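Local coordinates for F-BAR domain only protein 1 (Danio rerio, PDB 5JP2), which probably acts in an early step of clathrin-mediated endocytosis, where its mu homology domain binds a peptide of Eps15, at residues L40-G45 / Q134-D139; A65-F70 / F104-L109; Q180-L185 / S242-F247. One frame throughout, in Å; residues are numbered along the deposited sequence. Where two conformers were deposited one is given.

Interaction 1 (L40-G45 / Q134-D139); sequences LVKITG and QASSQD
Val41 and Ile43 pair with Ser137 and Ala135 in the long mixed beta sheet of the mu homology domain. Strands 40-45 and 134-137 run antiparallel, with their axes at 172°. Two hydrogen-bonded pairs alternate with two non-hydrogen-bonded ones. In the first ring, Val41 N donates to Ser137 O at 2.8 Å, and Ser137 N returns a bond to Val41 O. In the second, Ile43 N reaches Ala135 O at 2.7 Å. Ala135 N donates back to Ile43 O. Between the rings, the CA-H groups of Lys42 and Ser136 face the carbonyls of Ala135 and Val41.

The side chains sort onto two faces. Val41, Ile43, Ala135 and Ser137 share one. There Ile43 CB stands 4.3 Å from Ala135 CB, a small apolar contact that is buried. Lys42, Thr44, Gln134 and Ser136 share the other, more open face. Lys42 CG lies anti to the backbone N (chi1 -172°) and comes within 3.9 Å of Ser136 OG. Farther out, Lys42 CD passes 3.7 Å from Gln134 NE2, the two side chains crossing at a slant. At the strand end, Leu40 and Gln138 lie side by side, with Leu40 CD2 3.9 Å from Gln138 CG.

Strand 17-31 flanks the pair beyond 40-45, bonding through Tyr30, Asn28 and Tyr26. Beyond 134-137, Asp79 OD2 accepts a hydrogen bond from Ser136 N. Ile27 of strand 17-31 packs against Val41 and Ile43, and Leu254 also touches Ile43.

Interaction 2 (A65-F70 / F104-L109); sequences APVLSF and FNMQAL
Leu68 and Phe104 join the two segments by one backbone bond, Phe104 N to Leu68 O at 3.0 Å. It forms where 65-70 passes from loop into strand 69-73 and where 104-109 passes from strand 99-104 into helix 106-119. The CA atoms of Leu68 and Phe104 are 5.7 Å apart. Asn105 takes the N-cap position of the helix.

The Phe104 ring lies alongside Leu68, both side chains pointing the same way. Its CD2 comes 3.6 Å from Leu68 CG, and Leu68 O sits at the ring edge, in plane. The Phe70 and Phe104 side chains cross at about a right angle, the two CE2 atoms 3.9 Å apart. An alanine at Phe104 would remove the ring that Leu68 CG and Phe70 CE2 pack against and probably leave a gap.

Met106 folds back on the loop, bent at chi2 (-54°) and chi3 (-58°). Its SD accepts a weak hydrogen bond from Leu68 N at 3.5 Å, while its CE meets Pro66 O at 3.6 Å. Pro66 O also bonds to Tyr266 OH.

Phe59 of helix 55-61 touches Ala65, Met106 and Leu109. Met49 and Phe51 of strand 39-52 pack on Leu68, and Phe102 of strand 99-104 meets the Phe70 ring.

Interaction 3 (Q180-L185 / S242-F247); sequences QVLLPL and SLAVQF
Leu182 and Ala244 pair across strands 180-184 and 242-247, which run antiparallel with their axes 4.6 Å apart at closest approach and at 156° to each other. They are neighbours in the long mixed sheet of the mu homology domain. Leu182 N donates to Ala244 O at 2.6 Å, and Ala244 N returns a bond to Leu182 O. Gln180 and Gln246 make a second ring of the same kind, each backbone N bonded to the other's O. Val181 and Val245 form the non-hydrogen-bonded pair between. There the CA-H groups of Val181 and Val245 approach the carbonyls of Ala244 and Gln180.

Gln180, Leu182, Ala244 and Gln246 share one face. Leu182 CG lies beside the backbone N (chi1 -55°), and its methyl CD1 packs against the Gln246 amide, 3.6 Å from CD. The amides of Gln180 and Gln246 also come together there, their planes 28° apart. Val181 and Val245 are on the reverse face, both buried. Val181 CG1 is 4.0 Å from Leu243 CD2, and Val245 CG1 comes near Gln180 O. Leu183 CD1 lies 4.0 Å from Leu243 CG, which extends the apolar contact toward the C-terminal end of 180-184.

Strand 206-210 lies beyond 180-184, where Trp209 and Leu207 bond to the backbones of Val181 and Leu183. Strand 266-283 lies beyond 242-247 and bonds through Tyr280 and Ala282. Ala149, Leu147 and Leu145 of strand 145-154 pack against Leu243 and Val245.

Near the end of the pairing, Pro184 has no N-H to give, and its ring carbon CD instead approaches Ser242 O at 3.2 Å.

In the fold
From the N terminus, the chain first passes through 40-45, then 65-70. Segment 104-109 returns to 65-70 and closes interaction 2, whose loop holds strands 80-83, 88-90 and most of 99-104. Helix 106-119 then leads to strand 125-137, and 134-139 pairs with 40-45 and closes interaction 1 around interaction 2. Interaction 2 is thus nested within interaction 1, though their nearest atoms are about 12 Å apart. Interaction 3 follows in series, closed when 242-247 returns to 180-185. Interactions 1 and 3 belong to the same long sheet, centres about 20 Å apart. Interaction 2 joins a smaller sheet to helix 106-119, on the opposite side of the chain's centre from interaction 3.

Interaction 1 (L40-G45 / Q134-D139)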
loop_
_atom_site.group_PDB
_atom_site.type_symbol
_atom_site.label_atom_id
_atom_site.label_comp_id
_atom_site.label_asym_id
_atom_site.label_seq_id
_atom_site.Cartn_x
_atom_site.Cartn_y
_atom_site.Cartn_z
ATOM N N LEU B 40 16.796 -3.198 2.661
ATOM C CA LEU B 40 16.379 -2.333 1.571
ATOM C C LEU B 40 14.858 -2.268 1.538
ATOM O O LEU B 40 14.196 -3.297 1.643
ATOM C CB LEU B 40 16.897 -2.865 0.239
ATOM C CG LEU B 40 18.318 -3.416 0.247
ATOM C CD1 LEU B 40 18.509 -4.453 -0.854
ATOM C CD2 LEU B 40 19.300 -2.275 0.086
ATOM N N VAL B 41 14.306 -1.078 1.351
ATOM C CA VAL B 41 12.865 -0.883 1.256
ATOM C C VAL B 41 12.513 -0.122 -0.024
ATOM O O VAL B 41 13.134 0.896 -0.338
ATOM C CB VAL B 41 12.333 -0.140 2.493
ATOM C CG1 VAL B 41 10.854 0.120 2.345
ATOM C CG2 VAL B 41 12.590 -0.949 3.724
ATOM N N LYS B 42 11.497 -0.602 -0.745
ATOM C CA LYS B 42 10.905 0.111 -1.877
ATOM C C LYS B 42 9.383 0.168 -1.748
ATOM O O LYS B 42 8.712 -0.866 -1.743
ATOM C CB LYS B 42 11.276 -0.537 -3.214
ATOM C CG LYS B 42 10.829 0.310 -4.406
ATOM C CD LYS B 42 11.174 -0.287 -5.751
ATOM C CE LYS B 42 10.287 -1.455 -6.079
ATOM N NZ LYS B 42 10.284 -1.766 -7.521
ATOM N N ILE B 43 8.833 1.373 -1.687
ATOM C CA ILE B 43 7.392 1.583 -1.661
ATOM C C ILE B 43 6.942 2.122 -3.007
ATOM O O ILE B 43 7.544 3.053 -3.542
ATOM C CB ILE B 43 6.987 2.535 -0.526
ATOM C CG1 ILE B 43 7.414 1.956 0.816
ATOM C CG2 ILE B 43 5.505 2.759 -0.550
ATOM C CD1 ILE B 43 7.484 2.958 1.886
ATOM N N THR B 44 5.877 1.549 -3.539
ATOM C CA THR B 44 5.276 1.995 -4.781
ATOM C C THR B 44 3.826 2.381 -4.531
ATOM O O THR B 44 3.059 1.616 -3.950
ATOM C CB THR B 44 5.362 0.904 -5.820
ATOM O OG1 THR B 44 6.737 0.553 -5.984
ATOM C CG2 THR B 44 4.842 1.419 -7.120
ATOM N N GLY B 45 3.455 3.575 -4.957
ATOM C CA GLY B 45 2.147 4.084 -4.615
ATOM C C GLY B 45 1.369 4.567 -5.811
ATOM O O GLY B 45 1.930 4.897 -6.854
ATOM N N GLN B 134 7.167 6.588 -6.014
ATOM C CA GLN B 134 8.131 5.595 -5.570
ATOM C C GLN B 134 8.938 6.158 -4.422
ATOM O O GLN B 134 9.281 7.337 -4.428
ATOM C CB GLN B 134 9.064 5.219 -6.716
ATOM C CG GLN B 134 9.536 3.811 -6.733
ATOM C CD GLN B 134 10.351 3.528 -7.963
ATOM O OE1 GLN B 134 10.877 4.444 -8.591
ATOM N NE2 GLN B 134 10.453 2.258 -8.327
ATOM N N ALA B 135 9.233 5.321 -3.436
ATOM C CA ALA B 135 10.097 5.716 -2.332
ATOM C C ALA B 135 10.996 4.553 -1.958
ATOM O O ALA B 135 10.517 3.429 -1.807
ATOM C CB ALA B 135 9.283 6.168 -1.121
ATOM N N SER B 136 12.291 4.824 -1.824
ATOM C CA SER B 136 13.296 3.809 -1.552
ATOM C C SER B 136 14.142 4.226 -0.371
ATOM O O SER B 136 14.409 5.413 -0.184
ATOM C CB SER B 136 14.218 3.583 -2.741
ATOM O OG SER B 136 13.505 3.157 -3.879
ATOM N N SER B 137 14.568 3.251 0.421
ATOM C CA SER B 137 15.437 3.558 1.541
ATOM C C SER B 137 16.267 2.337 1.899
ATOM O O SER B 137 15.882 1.204 1.616
ATOM C CB SER B 137 14.644 4.036 2.753
ATOM O OG SER B 137 15.416 4.939 3.514
ATOM N N GLN B 138 17.448 2.585 2.451
ATOM C CA GLN B 138 18.221 1.567 3.146
ATOM C C GLN B 138 18.071 1.686 4.655
ATOM O O GLN B 138 18.743 0.976 5.400
ATOM C CB GLN B 138 19.689 1.653 2.745
ATOM C CG GLN B 138 19.919 1.374 1.276
ATOM C CD GLN B 138 21.379 1.386 0.897
ATOM O OE1 GLN B 138 22.224 1.858 1.654
ATOM N NE2 GLN B 138 21.689 0.856 -0.280
ATOM N N ASP B 139 17.223 2.599 5.111
ATOM C CA ASP B 139 16.988 2.823 6.527
ATOM C C ASP B 139 15.825 1.945 6.975
ATOM O O ASP B 139 14.703 2.141 6.503
ATOM C CB ASP B 139 16.665 4.289 6.763
ATOM C CG ASP B 139 16.636 4.656 8.219
ATOM O OD1 ASP B 139 16.535 3.761 9.081
ATOM O OD2 ASP B 139 16.702 5.864 8.508
#

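Interaction 2 (A65-F70 / F104-L109)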
loop_
_atom_site.group_PDB
_atom_site.type_symbol
_atom_site.label_atom_id
_atom_site.label_comp_id
_atom_site.label_asym_id
_atom_site.label_seq_id
_atom_site.Cartn_x
_atom_site.Cartn_y
_atom_site.Cartn_z
ATOM N N ALA B 65 -16.860 25.126 -16.116
ATOM C CA ALA B 65 -16.932 24.645 -14.743
ATOM C C ALA B 65 -15.659 24.984 -13.972
ATOM O O ALA B 65 -14.560 24.943 -14.538
ATOM C CB ALA B 65 -17.159 23.133 -14.735
ATOM N N PRO B 66 -15.766 25.321 -12.686
ATOM C CA PRO B 66 -14.593 25.770 -11.925
ATOM C C PRO B 66 -13.542 24.683 -11.771
ATOM O O PRO B 66 -13.823 23.487 -11.831
ATOM C CB PRO B 66 -15.179 26.166 -10.571
ATOM C CG PRO B 66 -16.425 25.407 -10.478
ATOM C CD PRO B 66 -16.972 25.277 -11.856
ATOM N N VAL B 67 -12.322 25.133 -11.506
ATOM C CA VAL B 67 -11.132 24.301 -11.610
ATOM C C VAL B 67 -10.957 23.466 -10.349
ATOM O O VAL B 67 -10.741 23.999 -9.258
ATOM C CB VAL B 67 -9.895 25.174 -11.851
ATOM C CG1 VAL B 67 -8.639 24.330 -11.890
ATOM C CG2 VAL B 67 -10.062 25.955 -13.122
ATOM N N LEU B 68 -11.001 22.156 -10.510
ATOM C CA LEU B 68 -10.698 21.244 -9.425
ATOM C C LEU B 68 -9.189 21.221 -9.210
ATOM O O LEU B 68 -8.433 20.917 -10.129
ATOM C CB LEU B 68 -11.236 19.858 -9.758
ATOM C CG LEU B 68 -10.901 18.735 -8.795
ATOM C CD1 LEU B 68 -11.318 19.094 -7.408
ATOM C CD2 LEU B 68 -11.593 17.497 -9.243
ATOM N N SER B 69 -8.754 21.556 -8.005
ATOM C CA SER B 69 -7.348 21.710 -7.688
ATOM C C SER B 69 -7.023 20.948 -6.414
ATOM O O SER B 69 -7.837 20.913 -5.497
ATOM C CB SER B 69 -6.999 23.171 -7.509
ATOM O OG SER B 69 -5.647 23.305 -7.117
ATOM N N PHE B 70 -5.850 20.318 -6.355
ATOM C CA PHE B 70 -5.476 19.584 -5.152
ATOM C C PHE B 70 -3.990 19.729 -4.852
ATOM O O PHE B 70 -3.211 20.233 -5.654
ATOM C CB PHE B 70 -5.867 18.115 -5.243
ATOM C CG PHE B 70 -5.115 17.325 -6.266
ATOM C CD1 PHE B 70 -3.908 16.728 -5.949
ATOM C CD2 PHE B 70 -5.641 17.118 -7.519
ATOM C CE1 PHE B 70 -3.228 15.979 -6.864
ATOM C CE2 PHE B 70 -4.962 16.367 -8.439
ATOM C CZ PHE B 70 -3.749 15.792 -8.107
ATOM N N PHE B 104 -6.584 20.418 -12.469
ATOM C CA PHE B 104 -7.159 19.636 -13.542
ATOM C C PHE B 104 -7.346 20.484 -14.790
ATOM O O PHE B 104 -7.616 21.683 -14.719
ATOM C CB PHE B 104 -8.510 19.067 -13.133
ATOM C CG PHE B 104 -8.429 17.748 -12.468
ATOM C CD1 PHE B 104 -8.435 16.593 -13.195
ATOM C CD2 PHE B 104 -8.350 17.670 -11.098
ATOM C CE1 PHE B 104 -8.361 15.389 -12.570
ATOM C CE2 PHE B 104 -8.273 16.469 -10.482
ATOM C CZ PHE B 104 -8.283 15.332 -11.216
ATOM N N ASN B 105 -7.239 19.828 -15.939
ATOM C CA ASN B 105 -7.735 20.386 -17.181
ATOM C C ASN B 105 -9.210 20.026 -17.275
ATOM O O ASN B 105 -9.553 18.860 -17.478
ATOM C CB ASN B 105 -6.943 19.799 -18.345
ATOM C CG ASN B 105 -7.359 20.349 -19.697
ATOM O OD1 ASN B 105 -6.516 20.816 -20.453
ATOM N ND2 ASN B 105 -8.634 20.282 -20.017
ATOM N N MET B 106 -10.087 21.010 -17.160
ATOM C CA MET B 106 -11.485 20.647 -16.985
ATOM C C MET B 106 -12.105 20.169 -18.284
ATOM O O MET B 106 -13.055 19.385 -18.262
ATOM C CB MET B 106 -12.281 21.819 -16.413
ATOM C CG MET B 106 -11.815 22.307 -15.047
ATOM S SD MET B 106 -11.693 21.090 -13.730
ATOM C CE MET B 106 -13.340 20.458 -13.641
ATOM N N GLN B 107 -11.561 20.593 -19.415
ATOM C CA GLN B 107 -12.067 20.116 -20.696
ATOM C C GLN B 107 -11.673 18.662 -20.931
ATOM O O GLN B 107 -12.503 17.838 -21.314
ATOM C CB GLN B 107 -11.567 21.027 -21.822
ATOM C CG GLN B 107 -12.169 22.436 -21.800
ATOM C CD GLN B 107 -11.433 23.419 -22.702
ATOM O OE1 GLN B 107 -11.896 23.760 -23.787
ATOM N NE2 GLN B 107 -10.292 23.893 -22.242
ATOM N N ALA B 108 -10.408 18.320 -20.688
ATOM C CA ALA B 108 -9.991 16.925 -20.800
ATOM C C ALA B 108 -10.700 16.052 -19.772
ATOM O O ALA B 108 -11.195 14.972 -20.097
ATOM C CB ALA B 108 -8.476 16.815 -20.645
ATOM N N LEU B 109 -10.774 16.515 -18.524
ATOM C CA LEU B 109 -11.478 15.761 -17.490
ATOM C C LEU B 109 -12.924 15.494 -17.882
ATOM O O LEU B 109 -13.419 14.377 -17.711
ATOM C CB LEU B 109 -11.423 16.503 -16.157
ATOM C CG LEU B 109 -12.151 15.778 -15.028
ATOM C CD1 LEU B 109 -11.515 14.421 -14.795
ATOM C CD2 LEU B 109 -12.194 16.591 -13.755
#

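Interaction 3 (Q180-L185 / S242-F247)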
loop_
_atom_site.group_PDB
_atom_site.type_symbol
_atom_site.label_atom_id
_atom_site.label_comp_id
_atom_site.label_asym_id
_atom_site.label_seq_id
_atom_site.Cartn_x
_atom_site.Cartn_y
_atom_site.Cartn_z
ATOM N N GLN B 180 0.913 -13.260 7.533
ATOM C CA GLN B 180 1.373 -14.607 7.247
ATOM C C GLN B 180 2.891 -14.621 7.128
ATOM O O GLN B 180 3.498 -13.662 6.669
ATOM C CB GLN B 180 0.788 -15.133 5.942
ATOM C CG GLN B 180 -0.677 -15.409 5.948
ATOM C CD GLN B 180 -1.125 -16.037 4.655
ATOM O OE1 GLN B 180 -0.342 -16.169 3.724
ATOM N NE2 GLN B 180 -2.382 -16.437 4.587
ATOM N N VAL B 181 3.493 -15.741 7.488
ATOM C CA VAL B 181 4.923 -15.942 7.325
ATOM C C VAL B 181 5.110 -17.233 6.560
ATOM O O VAL B 181 4.568 -18.269 6.946
ATOM C CB VAL B 181 5.670 -15.995 8.665
ATOM C CG1 VAL B 181 7.171 -16.243 8.435
ATOM C CG2 VAL B 181 5.456 -14.721 9.413
ATOM N N LEU B 182 5.883 -17.167 5.487
ATOM C CA LEU B 182 6.051 -18.270 4.557
ATOM C C LEU B 182 7.515 -18.662 4.498
ATOM O O LEU B 182 8.377 -17.823 4.224
ATOM C CB LEU B 182 5.550 -17.883 3.171
ATOM C CG LEU B 182 4.105 -17.392 3.143
ATOM C CD1 LEU B 182 3.829 -16.591 1.906
ATOM C CD2 LEU B 182 3.201 -18.572 3.199
ATOM N N LEU B 183 7.792 -19.922 4.775
ATOM C CA LEU B 183 9.126 -20.494 4.623
ATOM C C LEU B 183 9.040 -21.624 3.608
ATOM O O LEU B 183 8.406 -22.653 3.891
ATOM C CB LEU B 183 9.657 -20.999 5.961
ATOM C CG LEU B 183 10.949 -21.801 5.947
ATOM C CD1 LEU B 183 12.113 -20.975 5.438
ATOM C CD2 LEU B 183 11.222 -22.288 7.327
ATOM N N PRO B 184 9.630 -21.497 2.418
ATOM C CA PRO B 184 9.541 -22.601 1.461
ATOM C C PRO B 184 10.388 -23.772 1.923
ATOM O O PRO B 184 11.488 -23.596 2.439
ATOM C CB PRO B 184 10.066 -21.983 0.163
ATOM C CG PRO B 184 10.941 -20.923 0.596
ATOM C CD PRO B 184 10.410 -20.376 1.878
ATOM N N LEU B 185 9.831 -24.972 1.780
ATOM C CA LEU B 185 10.493 -26.201 2.183
ATOM C C LEU B 185 10.090 -27.316 1.238
ATOM O O LEU B 185 8.898 -27.537 1.012
ATOM C CB LEU B 185 10.110 -26.557 3.615
ATOM C CG LEU B 185 10.772 -27.794 4.188
ATOM C CD1 LEU B 185 12.261 -27.575 4.216
ATOM C CD2 LEU B 185 10.250 -28.032 5.564
ATOM N N SER B 242 14.988 -18.320 2.568
ATOM C CA SER B 242 14.464 -16.993 2.847
ATOM C C SER B 242 13.019 -17.105 3.292
ATOM O O SER B 242 12.271 -17.939 2.788
ATOM C CB SER B 242 14.527 -16.109 1.615
ATOM O OG SER B 242 15.847 -15.702 1.335
ATOM N N LEU B 243 12.622 -16.258 4.223
ATOM C CA LEU B 243 11.241 -16.217 4.671
ATOM C C LEU B 243 10.524 -15.027 4.048
ATOM O O LEU B 243 11.096 -13.945 3.917
ATOM C CB LEU B 243 11.167 -16.117 6.192
ATOM C CG LEU B 243 11.773 -17.273 6.984
ATOM C CD1 LEU B 243 13.103 -16.852 7.548
ATOM C CD2 LEU B 243 10.853 -17.698 8.067
ATOM N N ALA B 244 9.274 -15.235 3.664
ATOM C CA ALA B 244 8.417 -14.185 3.140
ATOM C C ALA B 244 7.313 -13.877 4.138
ATOM O O ALA B 244 6.746 -14.788 4.749
ATOM C CB ALA B 244 7.816 -14.586 1.797
ATOM N N VAL B 245 7.036 -12.585 4.313
ATOM C CA VAL B 245 5.968 -12.095 5.172
ATOM C C VAL B 245 4.946 -11.340 4.337
ATOM O O VAL B 245 5.298 -10.552 3.456
ATOM C CB VAL B 245 6.511 -11.196 6.293
ATOM C CG1 VAL B 245 5.400 -10.809 7.238
ATOM C CG2 VAL B 245 7.597 -11.915 7.042
ATOM N N GLN B 246 3.679 -11.555 4.655
ATOM C CA GLN B 246 2.567 -10.904 3.993
ATOM C C GLN B 246 1.713 -10.204 5.031
ATOM O O GLN B 246 1.472 -10.745 6.106
ATOM C CB GLN B 246 1.742 -11.915 3.214
ATOM C CG GLN B 246 2.588 -12.657 2.206
ATOM C CD GLN B 246 1.797 -13.636 1.408
ATOM O OE1 GLN B 246 0.947 -14.335 1.938
ATOM N NE2 GLN B 246 2.107 -13.736 0.132
ATOM N N PHE B 247 1.264 -9.002 4.708
ATOM C CA PHE B 247 0.328 -8.305 5.571
ATOM C C PHE B 247 -0.342 -7.196 4.781
ATOM O O PHE B 247 0.035 -6.893 3.649
ATOM C CB PHE B 247 1.014 -7.768 6.835
ATOM C CG PHE B 247 2.156 -6.821 6.579
ATOM C CD1 PHE B 247 1.927 -5.508 6.166
ATOM C CD2 PHE B 247 3.462 -7.227 6.814
ATOM C CE1 PHE B 247 2.978 -4.642 5.945
ATOM C CE2 PHE B 247 4.519 -6.366 6.607
ATOM C CZ PHE B 247 4.269 -5.060 6.178
#